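Local structure of Ispd/ispf bifunctional enzyme (Campylobacter jejuni, 1W55) at residues A261-I266 / D291-I296. The protein catalyses two separate steps of non-mevalonate isoprenoid biosynthesis, transferring the cytidylyl group of CTP to methylerythritol phosphate and cyclising a later intermediate to methylerythritol 2,4-cyclodiphosphate with release of CMP. Numbering follows the deposited sequence.
Sequences AGLGDI and DKVREI. With C (cytidine-5'-monophosphate), chain C.
Ala261 and Val293 bring the two backbones closest, CA to CA 6.1 Å, where the end of helix 248-260 meets the last turn of helix 282-295. Gly262, with positive phi (72°), closes the first helix in a Schellman motif, and Ile296 is the first residue to leave the second. The methyl CB of Ala261 packs tightly on Val293, 3.5 Å from CG2, with CG1 also touching it. Leu263 adds its two branches: its side chain crosses that of Val293 obliquely, Leu263 CD2 lying 3.9 Å from Val293 CG2 and also touching CB and the carbonyl O of Lys292, whose amine end leads away, while CD1 meets Ile296 CD1 tip to tip at 3.8 Å. Ile296 CG1 stands between the backbone N and the carbonyl carbon (chi1 58°), and the chain continues extended from there (chi2 163°) to a CD1 that also touches the carbonyl O of Ala261. Within the IspF domain this joins the ends of two helices over the sheet: Phe298 and Leu363, from strands 298-308 and 354-365, each touch both Ala261 and Val293, and Phe25 of the IspD part touches Ile296. Past Leu263 the loop turns from this apolar cluster to the nucleotide site. Asp265 is the N-cap of helix 266-269, its OD2 accepting from Glu268 N. Asp265 OD2 also accepts a 2.7 Å hydrogen bond from O2' of the bound cytidine monophosphate and a weak one, 3.3 Å, from its O3'; one carboxylate oxygen thus caps the helix and grips the ribose, mainly through O2'. OD1 is held by a salt bridge to Lys318 and a hydrogen bond from Ala340 N, both of a neighbouring subunit, which fixes the carboxylate at a site shared between chains. Ile266 CG2 lies 3.8 Å from O3' of the nucleotide, beside the ribose.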
loop_
_atom_site.group_PDB
_atom_site.type_symbol
_atom_site.label_atom_id
_atom_site.label_comp_id
_atom_site.label_asym_id
_atom_site.label_seq_id
_atom_site.Cartn_x
_atom_site.Cartn_y
_atom_site.Cartn_z
ATOM N N ALA A 261 28.688 5.053 20.114
ATOM C CA ALA A 261 28.427 6.253 19.320
ATOM C C ALA A 261 29.640 6.721 18.532
ATOM O O ALA A 261 29.561 7.705 17.811
ATOM C CB ALA A 261 27.921 7.391 20.232
ATOM N N GLY A 262 30.766 6.031 18.690
ATOM C CA GLY A 262 31.996 6.402 18.019
ATOM C C GLY A 262 32.648 7.663 18.564
ATOM O O GLY A 262 33.371 8.333 17.840
ATOM N N LEU A 263 32.443 7.956 19.850
ATOM C CA LEU A 263 32.860 9.228 20.441
ATOM C C LEU A 263 34.058 9.130 21.386
ATOM O O LEU A 263 34.220 9.974 22.277
ATOM C CB LEU A 263 31.675 9.861 21.177
ATOM C CG LEU A 263 30.920 11.080 20.620
ATOM C CD1 LEU A 263 30.963 11.180 19.103
ATOM C CD2 LEU A 263 29.457 11.128 21.151
ATOM N N GLY A 264 34.899 8.118 21.196
ATOM C CA GLY A 264 36.136 8.011 21.949
ATOM C C GLY A 264 35.972 7.256 23.258
ATOM O O GLY A 264 35.336 6.194 23.299
ATOM N N ASP A 265 36.569 7.796 24.320
ATOM C CA ASP A 265 36.430 7.241 25.670
ATOM C C ASP A 265 36.405 8.343 26.734
ATOM O O ASP A 265 36.488 9.534 26.410
ATOM C CB ASP A 265 37.488 6.155 25.960
ATOM C CG ASP A 265 38.912 6.684 25.961
ATOM O OD1 ASP A 265 39.824 5.937 25.526
ATOM O OD2 ASP A 265 39.224 7.817 26.389
ATOM N N ILE A 266 36.287 7.946 27.995
ATOM C CA ILE A 266 36.041 8.897 29.075
ATOM C C ILE A 266 37.212 9.890 29.274
ATOM O O ILE A 266 36.991 11.072 29.560
ATOM C CB ILE A 266 35.627 8.161 30.378
ATOM C CG1 ILE A 266 35.050 9.153 31.407
ATOM C CG2 ILE A 266 36.781 7.326 30.938
ATOM C CD1 ILE A 266 34.372 8.488 32.647
ATOM N N ASP A 291 24.250 12.824 26.751
ATOM C CA ASP A 291 23.805 14.026 26.036
ATOM C C ASP A 291 24.565 14.203 24.723
ATOM O O ASP A 291 23.963 14.540 23.705
ATOM C CB ASP A 291 23.986 15.294 26.881
ATOM C CG ASP A 291 22.908 15.465 27.946
ATOM O OD1 ASP A 291 21.837 14.810 27.850
ATOM O OD2 ASP A 291 23.059 16.249 28.922
ATOM N N LYS A 292 25.881 14.000 24.748
ATOM C CA LYS A 292 26.688 14.077 23.524
ATOM C C LYS A 292 26.218 13.086 22.458
ATOM O O LYS A 292 26.175 13.410 21.275
ATOM C CB LYS A 292 28.175 13.843 23.814
ATOM C CG LYS A 292 28.831 14.930 24.637
ATOM C CD LYS A 292 28.933 16.250 23.866
ATOM C CE LYS A 292 29.071 17.428 24.838
ATOM N NZ LYS A 292 29.830 18.584 24.271
ATOM N N VAL A 293 25.853 11.889 22.906
ATOM C CA VAL A 293 25.430 10.797 22.038
ATOM C C VAL A 293 24.058 11.105 21.444
ATOM O O VAL A 293 23.791 10.812 20.279
ATOM C CB VAL A 293 25.424 9.464 22.836
ATOM C CG1 VAL A 293 24.652 8.386 22.127
ATOM C CG2 VAL A 293 26.859 9.022 23.141
ATOM N N ARG A 294 23.194 11.710 22.243
ATOM C CA ARG A 294 21.875 12.110 21.766
ATOM C C ARG A 294 21.944 13.255 20.743
ATOM O O ARG A 294 21.116 13.330 19.839
ATOM C CB ARG A 294 20.997 12.500 22.943
ATOM C CG ARG A 294 20.611 11.346 23.839
ATOM C CD ARG A 294 19.865 11.784 25.084
ATOM N NE ARG A 294 18.463 12.083 24.801
ATOM C CZ ARG A 294 17.709 12.930 25.501
ATOM N NH1 ARG A 294 18.207 13.596 26.543
ATOM N NH2 ARG A 294 16.446 13.114 25.152
ATOM N N GLU A 295 22.930 14.141 20.897
ATOM C CA GLU A 295 23.132 15.267 19.977
ATOM C C GLU A 295 23.394 14.793 18.550
ATOM O O GLU A 295 22.932 15.411 17.598
ATOM C CB GLU A 295 24.289 16.160 20.445
ATOM C CG GLU A 295 23.891 17.148 21.533
ATOM C CD GLU A 295 25.076 17.887 22.144
ATOM O OE1 GLU A 295 26.220 17.755 21.631
ATOM O OE2 GLU A 295 24.856 18.609 23.142
ATOM N N ILE A 296 24.129 13.690 18.415
ATOM C CA ILE A 296 24.414 13.109 17.098
ATOM C C ILE A 296 23.411 12.032 16.637
ATOM O O ILE A 296 23.666 11.316 15.677
ATOM C CB ILE A 296 25.877 12.634 16.982
ATOM C CG1 ILE A 296 26.219 11.592 18.059
ATOM C CG2 ILE A 296 26.845 13.831 17.049
ATOM C CD1 ILE A 296 27.481 10.810 17.747
HETATM O OP3 C C . 41.355 5.049 33.274
HETATM P P C C . 42.838 5.269 33.267
HETATM O OP1 C C . 43.629 4.004 33.173
HETATM O OP2 C C . 43.273 6.159 34.395
HETATM O "O5'" C C . 43.134 6.061 31.907
HETATM C "C5'" C C . 42.635 7.372 31.681
HETATM C "C4'" C C . 42.541 7.641 30.181
HETATM O "O4'" C C . 43.815 7.508 29.529
HETATM C "C3'" C C . 41.623 6.689 29.415
HETATM O "O3'" C C . 40.260 7.104 29.451
HETATM C "C2'" C C . 42.184 6.736 28.004
HETATM O "O2'" C C . 41.712 7.910 27.349
HETATM C "C1'" C C . 43.663 6.985 28.198
HETATM N N1 C C . 44.573 5.829 28.008
HETATM C C2 C C . 45.296 5.680 26.805
HETATM O O2 C C . 45.130 6.500 25.877
HETATM N N3 C C . 46.167 4.650 26.636
HETATM C C4 C C . 46.354 3.740 27.622
HETATM N N4 C C . 47.224 2.705 27.461
HETATM C C5 C C . 45.641 3.861 28.808
HETATM C C6 C C . 44.758 4.926 28.988
#